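Ornithine carbamoyltransferase (Gloeobacter violaceus, PDB 3GD5) probably catalyses the reversible transfer of the carbamoyl group from carbamoyl phosphate to L-ornithine, giving L-citrulline and phosphate in arginine biosynthesis. Local coordinates at residues A[155-166]-A[177-188]; A[227-235]-A[246-255]. All coordinates share one frame; numbering follows the deposited sequence.

In the fold
Contact 1 and contact 2 both belong to the ornithine-binding half of the chain and meet in its five-stranded parallel sheet, where strands 159-163 and 228-231 are neighbours. Contact 1 lies deeper, about 12 Å between its centre and that of the chain against about 17 Å for contact 2, and most of its touching residues are buried. Its chemistry is that of a sheet interior, backbone hydrogen bonds in a ladder with apolar side-chain packing. Contact 2 runs from the buried strand 228-231 to the loop and short helix 247-250 beyond the strands' C-terminal ends, where some residues are exposed, and rests on side chains, chiefly a tryptophan stacked on a phenylalanine. V163 O and T231 OG1, 2.7 Å apart, tie the two together.

Contact 1 (A[155-166]-A[177-188]); sequences LAGLKLAYVGDG and CAKVGMSIAVAT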
loop_
_atom_site.group_PDB
_atom_site.type_symbol
_atom_site.label_atom_id
_atom_site.label_comp_id
_atom_site.label_asym_id
_atom_site.label_seq_id
_atom_site.Cartn_x
_atom_site.Cartn_y
_atom_site.Cartn_z
ATOM N N LEU A 155 -22.249 -3.211 44.997
ATOM C CA LEU A 155 -22.109 -2.224 43.936
ATOM C C LEU A 155 -22.737 -0.905 44.365
ATOM O O LEU A 155 -22.161 0.164 44.154
ATOM C CB LEU A 155 -22.784 -2.712 42.652
ATOM C CG LEU A 155 -22.295 -4.028 42.053
ATOM C CD1 LEU A 155 -23.085 -4.308 40.797
ATOM C CD2 LEU A 155 -20.810 -3.955 41.741
ATOM N N ALA A 156 -23.919 -0.998 44.969
ATOM C CA ALA A 156 -24.660 0.172 45.435
ATOM C C ALA A 156 -23.929 0.864 46.578
ATOM O O ALA A 156 -23.286 0.209 47.397
ATOM C CB ALA A 156 -26.061 -0.250 45.886
ATOM N N GLY A 157 -24.025 2.189 46.625
ATOM C CA GLY A 157 -23.361 2.941 47.678
ATOM C C GLY A 157 -21.943 3.317 47.301
ATOM O O GLY A 157 -21.444 4.371 47.689
ATOM N N LEU A 158 -21.292 2.447 46.537
ATOM C CA LEU A 158 -19.926 2.678 46.085
ATOM C C LEU A 158 -19.834 3.901 45.176
ATOM O O LEU A 158 -20.841 4.369 44.638
ATOM C CB LEU A 158 -19.423 1.449 45.326
ATOM C CG LEU A 158 -18.472 0.477 46.028
ATOM C CD1 LEU A 158 -18.879 0.270 47.477
ATOM C CD2 LEU A 158 -18.470 -0.842 45.260
ATOM N N LYS A 159 -18.624 4.427 45.023
ATOM C CA LYS A 159 -18.403 5.568 44.152
ATOM C C LYS A 159 -17.277 5.262 43.153
ATOM O O LYS A 159 -16.186 4.818 43.532
ATOM C CB LYS A 159 -18.049 6.820 44.958
ATOM C CG LYS A 159 -17.905 8.064 44.081
ATOM C CD LYS A 159 -17.132 9.179 44.770
ATOM C CE LYS A 159 -17.057 10.419 43.889
ATOM N NZ LYS A 159 -16.262 11.530 44.493
ATOM N N LEU A 160 -17.567 5.504 41.876
ATOM C CA LEU A 160 -16.625 5.284 40.771
ATOM C C LEU A 160 -16.230 6.648 40.190
ATOM O O LEU A 160 -17.086 7.485 39.888
ATOM C CB LEU A 160 -17.304 4.418 39.690
ATOM C CG LEU A 160 -16.712 3.980 38.334
ATOM C CD1 LEU A 160 -16.080 5.163 37.630
ATOM C CD2 LEU A 160 -15.703 2.864 38.519
ATOM N N ALA A 161 -14.932 6.882 40.056
ATOM C CA ALA A 161 -14.445 8.130 39.483
ATOM C C ALA A 161 -13.694 7.812 38.194
ATOM O O ALA A 161 -12.758 7.013 38.192
ATOM C CB ALA A 161 -13.527 8.839 40.456
ATOM N N TYR A 162 -14.124 8.426 37.099
ATOM C CA TYR A 162 -13.490 8.221 35.800
ATOM C C TYR A 162 -12.758 9.493 35.408
ATOM O O TYR A 162 -13.307 10.589 35.509
ATOM C CB TYR A 162 -14.537 7.891 34.735
ATOM C CG TYR A 162 -13.968 7.793 33.337
ATOM C CD1 TYR A 162 -13.614 6.562 32.790
ATOM C CD2 TYR A 162 -13.766 8.937 32.568
ATOM C CE1 TYR A 162 -13.074 6.470 31.507
ATOM C CE2 TYR A 162 -13.226 8.860 31.284
ATOM C CZ TYR A 162 -12.886 7.625 30.759
ATOM O OH TYR A 162 -12.392 7.548 29.478
ATOM N N VAL A 163 -11.514 9.351 34.965
ATOM C CA VAL A 163 -10.727 10.510 34.560
ATOM C C VAL A 163 -10.121 10.259 33.193
ATOM O O VAL A 163 -9.556 9.194 32.940
ATOM C CB VAL A 163 -9.591 10.822 35.580
ATOM C CG1 VAL A 163 -10.182 10.993 36.975
ATOM C CG2 VAL A 163 -8.544 9.709 35.574
ATOM N N GLY A 164 -10.250 11.247 32.316
ATOM C CA GLY A 164 -9.723 11.132 30.973
ATOM C C GLY A 164 -10.690 11.703 29.956
ATOM O O GLY A 164 -11.280 12.766 30.167
ATOM N N ASP A 165 -10.862 10.990 28.848
ATOM C CA ASP A 165 -11.749 11.423 27.774
ATOM C C ASP A 165 -13.140 10.813 27.898
ATOM O O ASP A 165 -13.282 9.606 28.091
ATOM C CB ASP A 165 -11.117 11.056 26.427
ATOM C CG ASP A 165 -12.064 11.234 25.259
ATOM O OD1 ASP A 165 -12.905 12.154 25.284
ATOM O OD2 ASP A 165 -11.949 10.451 24.296
ATOM N N GLY A 166 -14.165 11.656 27.810
ATOM C CA GLY A 166 -15.536 11.173 27.898
ATOM C C GLY A 166 -15.863 10.432 26.618
ATOM O O GLY A 166 -16.427 11.001 25.678
ATOM N N CYS A 177 -23.151 2.358 36.067
ATOM C CA CYS A 177 -23.018 2.702 37.472
ATOM C C CYS A 177 -24.388 3.077 38.024
ATOM O O CYS A 177 -24.872 2.460 38.968
ATOM C CB CYS A 177 -22.023 3.855 37.645
ATOM S SG CYS A 177 -20.292 3.333 37.426
ATOM N N ALA A 178 -25.019 4.072 37.416
ATOM C CA ALA A 178 -26.335 4.506 37.850
ATOM C C ALA A 178 -27.265 3.316 38.047
ATOM O O ALA A 178 -27.912 3.192 39.090
ATOM C CB ALA A 178 -26.931 5.468 36.828
ATOM N N LYS A 179 -27.315 2.430 37.056
ATOM C CA LYS A 179 -28.187 1.263 37.114
ATOM C C LYS A 179 -27.998 0.317 38.306
ATOM O O LYS A 179 -28.929 -0.399 38.674
ATOM C CB LYS A 179 -28.088 0.465 35.812
ATOM C CG LYS A 179 -28.766 1.126 34.623
ATOM C CD LYS A 179 -28.763 0.195 33.427
ATOM C CE LYS A 179 -29.602 0.749 32.290
ATOM N NZ LYS A 179 -29.029 2.007 31.761
ATOM N N VAL A 180 -26.808 0.287 38.898
ATOM C CA VAL A 180 -26.590 -0.586 40.051
ATOM C C VAL A 180 -26.539 0.210 41.350
ATOM O O VAL A 180 -26.275 -0.347 42.419
ATOM C CB VAL A 180 -25.286 -1.422 39.923
ATOM C CG1 VAL A 180 -25.431 -2.446 38.806
ATOM C CG2 VAL A 180 -24.096 -0.511 39.678
ATOM N N GLY A 181 -26.790 1.512 41.251
ATOM C CA GLY A 181 -26.784 2.360 42.428
ATOM C C GLY A 181 -25.402 2.828 42.828
ATOM O O GLY A 181 -25.187 3.239 43.969
ATOM N N MET A 182 -24.457 2.761 41.898
ATOM C CA MET A 182 -23.097 3.194 42.178
ATOM C C MET A 182 -22.958 4.635 41.714
ATOM O O MET A 182 -23.320 4.966 40.580
ATOM C CB MET A 182 -22.090 2.303 41.441
ATOM C CG MET A 182 -20.629 2.600 41.764
ATOM S SD MET A 182 -19.431 1.584 40.827
ATOM C CE MET A 182 -19.749 0.014 41.461
ATOM N N SER A 183 -22.455 5.495 42.595
ATOM C CA SER A 183 -22.259 6.895 42.252
ATOM C C SER A 183 -21.068 7.019 41.313
ATOM O O SER A 183 -20.077 6.300 41.450
ATOM C CB SER A 183 -22.011 7.730 43.514
ATOM O OG SER A 183 -23.195 7.851 44.288
ATOM N N ILE A 184 -21.166 7.925 40.350
ATOM C CA ILE A 184 -20.076 8.117 39.408
ATOM C C ILE A 184 -19.773 9.578 39.127
ATOM O O ILE A 184 -20.668 10.392 38.902
ATOM C CB ILE A 184 -20.349 7.407 38.053
ATOM C CG1 ILE A 184 -19.208 7.724 37.071
ATOM C CG2 ILE A 184 -21.710 7.830 37.495
ATOM C CD1 ILE A 184 -19.281 6.984 35.755
ATOM N N ALA A 185 -18.488 9.897 39.151
ATOM C CA ALA A 185 -18.012 11.239 38.880
ATOM C C ALA A 185 -17.068 11.108 37.683
ATOM O O ALA A 185 -16.083 10.364 37.734
ATOM C CB ALA A 185 -17.266 11.778 40.093
ATOM N N VAL A 186 -17.380 11.813 36.601
ATOM C CA VAL A 186 -16.559 11.757 35.405
ATOM C C VAL A 186 -15.858 13.079 35.174
ATOM O O VAL A 186 -16.498 14.102 34.931
ATOM C CB VAL A 186 -17.406 11.401 34.166
ATOM C CG1 VAL A 186 -18.622 12.306 34.099
ATOM C CG2 VAL A 186 -16.571 11.547 32.898
ATOM N N ALA A 187 -14.532 13.044 35.249
ATOM C CA ALA A 187 -13.714 14.228 35.052
ATOM C C ALA A 187 -13.006 14.185 33.697
ATOM O O ALA A 187 -12.288 13.231 33.382
ATOM C CB ALA A 187 -12.685 14.343 36.185
ATOM N N THR A 188 -13.211 15.229 32.899
ATOM C CA THR A 188 -12.600 15.317 31.576
ATOM C C THR A 188 -12.235 16.752 31.260
ATOM O O THR A 188 -12.682 17.681 31.935
ATOM C CB THR A 188 -13.577 14.896 30.467
ATOM O OG1 THR A 188 -14.446 15.998 30.165
ATOM C CG2 THR A 188 -14.411 13.708 30.904
#
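M182 crosses to L155, L158 and L160 just before strands 159-163 and 183-187 come together. Its CB lies 3.5 Å from L155 O, and CG is 3.4 Å from L158 O. CG stands opposite the backbone N (chi1 -175°), and this carries the chain across to the neighbouring strand, where SD rests 3.7 Å from L160 CB. A bend at the last torsion (chi3 -66°) then turns CE back toward L155, 3.6 Å from L155 O and within van der Waals range of L155 CD2 and of the L158 side chain. I148 of helix 138-152 packs on this methionine from outside the pair. Beside it, L155 CD1 meets V180 CG1 at 3.6 Å, and G157 N donates to G181 O from above the carbonyl plane. G181, with positive phi, ends helix 168-180 in a Schellman motif.

The two strands and this helix form a beta-alpha-beta unit of the Rossmann-like ornithine-binding domain. The strands run parallel, 15° apart, in a ladder that alternates between them: L160 N binds S183 O, L160 O receives A185 N, Y162 N binds A185 O and Y162 O receives A187 N. On the face turned to helix 168-180, C177 SG touches L160 CG at 3.7 Å, and the L160 and I184 side chains run alongside each other in the same direction, L160 CD1 against I184 CG1. Y162 CD2 meets V186 CG2 at 3.8 Å on that face, and the phenol OH reaches down the chain to donate to D165 O at 2.6 Å. K159, A161, S183 and A185 occupy the other face. There the extended chain of K159 passes the A185 methyl group on its way to the carbonyl oxygens of A222 and R224, while S183 OG bonds to the backbone N of E212.

Contact 2 (A[227-235]-A[246-255]); sequences HILYTDVWT and RLQLFEQYQI
W234 and F250 approach to 6.9 Å between CA atoms where the chain beyond strand 228-231 passes the short helix 247-250, without backbone pairing between the two segments. The two side chains overlap head to tail: F250 CB sits over one face of the indole, 3.3 Å from W234 CD2, and the five-membered ring makes an offset stack with the phenyl ring, planes 22° apart. W234 CB in turn lies over the phenyl face. The guanidinium of R246 comes to the indole edge, its plane inclined 56° to the ring, while its NH2 forms a salt bridge with E279. L247 CD1 touches W234 CH2 at 3.8 Å. This tryptophan belongs to the Asp-x-x-x-Ser-Met-Gly motif of ornithine carbamoyltransferases, whose D232, by similarity, binds L-ornithine. With an alanine here, F250 would probably lose its stacking partner and become freer to turn, and R246 would lose the ring edge it lies against. T235 CG2 abuts F250 CE2 at 3.3 Å. Nearer the sheet, I255 CG2 presses tightly on T231 CG2, also at 3.3 Å, and I255 CD1 rests on L229 CD1.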
loop_
_atom_site.group_PDB
_atom_site.type_symbol
_atom_site.label_atom_id
_atom_site.label_comp_id
_atom_site.label_asym_id
_atom_site.label_seq_id
_atom_site.Cartn_x
_atom_site.Cartn_y
_atom_site.Cartn_z
ATOM N N HIS A 227 -14.018 4.627 45.450
ATOM C CA HIS A 227 -13.536 3.284 45.779
ATOM C C HIS A 227 -12.889 2.702 44.529
ATOM O O HIS A 227 -12.210 1.678 44.581
ATOM C CB HIS A 227 -14.704 2.388 46.183
ATOM C CG HIS A 227 -15.563 2.970 47.257
ATOM N ND1 HIS A 227 -15.278 2.829 48.599
ATOM C CD2 HIS A 227 -16.687 3.721 47.187
ATOM C CE1 HIS A 227 -16.189 3.469 49.308
ATOM N NE2 HIS A 227 -17.055 4.018 48.476
ATOM N N ILE A 228 -13.110 3.376 43.404
ATOM C CA ILE A 228 -12.592 2.924 42.126
ATOM C C ILE A 228 -12.183 4.094 41.242
ATOM O O ILE A 228 -12.986 4.981 40.965
ATOM C CB ILE A 228 -13.674 2.106 41.355
ATOM C CG1 ILE A 228 -14.203 0.974 42.230
ATOM C CG2 ILE A 228 -13.100 1.536 40.058
ATOM C CD1 ILE A 228 -15.726 0.981 42.352
ATOM N N LEU A 229 -10.924 4.107 40.820
ATOM C CA LEU A 229 -10.449 5.135 39.898
ATOM C C LEU A 229 -10.358 4.427 38.537
ATOM O O LEU A 229 -9.712 3.389 38.405
ATOM C CB LEU A 229 -9.086 5.674 40.329
ATOM C CG LEU A 229 -9.098 6.471 41.637
ATOM C CD1 LEU A 229 -7.704 7.000 41.914
ATOM C CD2 LEU A 229 -10.094 7.628 41.538
ATOM N N TYR A 230 -11.016 4.995 37.536
ATOM C CA TYR A 230 -11.073 4.398 36.210
ATOM C C TYR A 230 -10.562 5.343 35.140
ATOM O O TYR A 230 -10.848 6.540 35.160
ATOM C CB TYR A 230 -12.525 4.030 35.897
ATOM C CG TYR A 230 -12.728 3.015 34.792
ATOM C CD1 TYR A 230 -12.389 3.301 33.468
ATOM C CD2 TYR A 230 -13.299 1.775 35.072
ATOM C CE1 TYR A 230 -12.621 2.373 32.448
ATOM C CE2 TYR A 230 -13.533 0.846 34.069
ATOM C CZ TYR A 230 -13.191 1.145 32.760
ATOM O OH TYR A 230 -13.396 0.191 31.780
ATOM N N THR A 231 -9.798 4.803 34.201
ATOM C CA THR A 231 -9.295 5.618 33.113
ATOM C C THR A 231 -9.129 4.779 31.858
ATOM O O THR A 231 -9.231 3.553 31.895
ATOM C CB THR A 231 -7.963 6.297 33.465
ATOM O OG1 THR A 231 -7.689 7.312 32.492
ATOM C CG2 THR A 231 -6.831 5.287 33.486
ATOM N N ASP A 232 -8.868 5.461 30.749
ATOM C CA ASP A 232 -8.727 4.819 29.455
ATOM C C ASP A 232 -7.773 5.693 28.662
ATOM O O ASP A 232 -7.398 6.771 29.122
ATOM C CB ASP A 232 -10.103 4.774 28.786
ATOM C CG ASP A 232 -10.121 3.959 27.504
ATOM O OD1 ASP A 232 -9.071 3.404 27.112
ATOM O OD2 ASP A 232 -11.207 3.876 26.891
ATOM N N VAL A 233 -7.374 5.236 27.479
ATOM C CA VAL A 233 -6.458 6.012 26.654
ATOM C C VAL A 233 -7.054 7.370 26.268
ATOM O O VAL A 233 -8.262 7.491 26.076
ATOM C CB VAL A 233 -6.085 5.239 25.375
ATOM C CG1 VAL A 233 -5.435 6.187 24.373
ATOM C CG2 VAL A 233 -5.122 4.099 25.720
ATOM N N TRP A 234 -6.203 8.387 26.163
ATOM C CA TRP A 234 -6.660 9.721 25.790
ATOM C C TRP A 234 -7.222 9.723 24.366
ATOM O O TRP A 234 -6.922 8.840 23.562
ATOM C CB TRP A 234 -5.516 10.742 25.892
ATOM C CG TRP A 234 -4.975 10.939 27.291
ATOM C CD1 TRP A 234 -5.639 10.724 28.467
ATOM C CD2 TRP A 234 -3.673 11.433 27.652
ATOM N NE1 TRP A 234 -4.833 11.053 29.536
ATOM C CE2 TRP A 234 -3.623 11.490 29.065
ATOM C CE3 TRP A 234 -2.544 11.833 26.918
ATOM C CZ2 TRP A 234 -2.488 11.932 29.761
ATOM C CZ3 TRP A 234 -1.413 12.274 27.611
ATOM C CH2 TRP A 234 -1.398 12.319 29.021
ATOM N N THR A 235 -8.030 10.732 24.068
ATOM C CA THR A 235 -8.654 10.874 22.760
ATOM C C THR A 235 -7.697 10.600 21.595
ATOM O O THR A 235 -6.539 11.017 21.611
ATOM C CB THR A 235 -9.241 12.288 22.598
ATOM O OG1 THR A 235 -10.079 12.325 21.441
ATOM C CG2 THR A 235 -8.122 13.319 22.439
ATOM N N ARG A 246 -2.350 17.795 22.801
ATOM C CA ARG A 246 -2.925 16.600 23.398
ATOM C C ARG A 246 -2.465 16.427 24.836
ATOM O O ARG A 246 -3.275 16.182 25.729
ATOM C CB ARG A 246 -2.559 15.362 22.578
ATOM C CG ARG A 246 -3.546 14.220 22.753
ATOM C CD ARG A 246 -3.279 13.093 21.778
ATOM N NE ARG A 246 -2.192 12.236 22.230
ATOM C CZ ARG A 246 -2.279 11.403 23.261
ATOM N NH1 ARG A 246 -3.409 11.309 23.946
ATOM N NH2 ARG A 246 -1.235 10.670 23.612
ATOM N N LEU A 247 -1.161 16.558 25.058
ATOM C CA LEU A 247 -0.599 16.414 26.396
ATOM C C LEU A 247 -1.074 17.535 27.315
ATOM O O LEU A 247 -1.661 17.279 28.366
ATOM C CB LEU A 247 0.929 16.415 26.330
ATOM C CG LEU A 247 1.661 16.266 27.664
ATOM C CD1 LEU A 247 1.229 14.982 28.350
ATOM C CD2 LEU A 247 3.157 16.264 27.418
ATOM N N GLN A 248 -0.812 18.775 26.913
ATOM C CA GLN A 248 -1.216 19.947 27.686
ATOM C C GLN A 248 -2.731 20.091 27.628
ATOM O O GLN A 248 -3.242 21.106 27.164
ATOM C CB GLN A 248 -0.568 21.213 27.111
ATOM C CG GLN A 248 0.951 21.268 27.215
ATOM C CD GLN A 248 1.436 21.489 28.636
ATOM O OE1 GLN A 248 1.134 22.512 29.253
ATOM N NE2 GLN A 248 2.193 20.531 29.160
ATOM N N LEU A 249 -3.444 19.075 28.102
ATOM C CA LEU A 249 -4.901 19.086 28.079
ATOM C C LEU A 249 -5.445 17.866 28.810
ATOM O O LEU A 249 -6.424 17.954 29.551
ATOM C CB LEU A 249 -5.393 19.083 26.631
ATOM C CG LEU A 249 -6.897 19.127 26.357
ATOM C CD1 LEU A 249 -7.543 20.273 27.124
ATOM C CD2 LEU A 249 -7.117 19.293 24.861
ATOM N N PHE A 250 -4.795 16.728 28.590
ATOM C CA PHE A 250 -5.172 15.469 29.219
ATOM C C PHE A 250 -4.184 15.142 30.333
ATOM O O PHE A 250 -4.458 14.322 31.208
ATOM C CB PHE A 250 -5.153 14.350 28.181
ATOM C CG PHE A 250 -6.462 14.144 27.486
ATOM C CD1 PHE A 250 -7.506 13.489 28.129
ATOM C CD2 PHE A 250 -6.650 14.595 26.186
ATOM C CE1 PHE A 250 -8.722 13.283 27.486
ATOM C CE2 PHE A 250 -7.864 14.395 25.533
ATOM C CZ PHE A 250 -8.901 13.736 26.183
ATOM N N GLU A 251 -3.036 15.805 30.278
ATOM C CA GLU A 251 -1.946 15.628 31.230
ATOM C C GLU A 251 -2.356 15.480 32.699
ATOM O O GLU A 251 -1.927 14.546 33.372
ATOM C CB GLU A 251 -0.978 16.803 31.086
ATOM C CG GLU A 251 0.419 16.552 31.608
ATOM C CD GLU A 251 1.334 17.738 31.364
ATOM O OE1 GLU A 251 2.545 17.626 31.658
ATOM O OE2 GLU A 251 0.837 18.782 30.883
ATOM N N GLN A 252 -3.181 16.403 33.187
ATOM C CA GLN A 252 -3.628 16.398 34.582
ATOM C C GLN A 252 -4.617 15.278 34.911
ATOM O O GLN A 252 -4.957 15.063 36.078
ATOM C CB GLN A 252 -4.277 17.743 34.930
ATOM C CG GLN A 252 -3.622 18.952 34.273
ATOM C CD GLN A 252 -4.191 19.262 32.887
ATOM O OE1 GLN A 252 -4.313 18.378 32.030
ATOM N NE2 GLN A 252 -4.534 20.528 32.664
ATOM N N TYR A 253 -5.076 14.574 33.882
ATOM C CA TYR A 253 -6.043 13.495 34.048
ATOM C C TYR A 253 -5.367 12.132 34.057
ATOM O O TYR A 253 -5.793 11.194 33.375
ATOM C CB TYR A 253 -7.072 13.576 32.926
ATOM C CG TYR A 253 -7.860 14.859 32.968
ATOM C CD1 TYR A 253 -9.062 14.937 33.674
ATOM C CD2 TYR A 253 -7.383 16.012 32.345
ATOM C CE1 TYR A 253 -9.768 16.127 33.761
ATOM C CE2 TYR A 253 -8.081 17.209 32.429
ATOM C CZ TYR A 253 -9.272 17.259 33.141
ATOM O OH TYR A 253 -9.957 18.447 33.257
ATOM N N GLN A 254 -4.304 12.031 34.838
ATOM C CA GLN A 254 -3.554 10.796 34.946
ATOM C C GLN A 254 -3.812 10.177 36.305
ATOM O O GLN A 254 -3.837 10.882 37.315
ATOM C CB GLN A 254 -2.064 11.091 34.810
ATOM C CG GLN A 254 -1.167 9.874 34.877
ATOM C CD GLN A 254 0.292 10.258 34.994
ATOM O OE1 GLN A 254 0.749 10.667 36.063
ATOM N NE2 GLN A 254 1.031 10.146 33.892
ATOM N N ILE A 255 -4.033 8.873 36.351
ATOM C CA ILE A 255 -4.217 8.260 37.650
ATOM C C ILE A 255 -2.802 7.886 38.084
ATOM O O ILE A 255 -2.109 7.093 37.431
ATOM C CB ILE A 255 -5.200 7.041 37.600
ATOM C CG1 ILE A 255 -4.596 5.823 38.289
ATOM C CG2 ILE A 255 -5.628 6.774 36.191
ATOM C CD1 ILE A 255 -4.576 5.940 39.790
#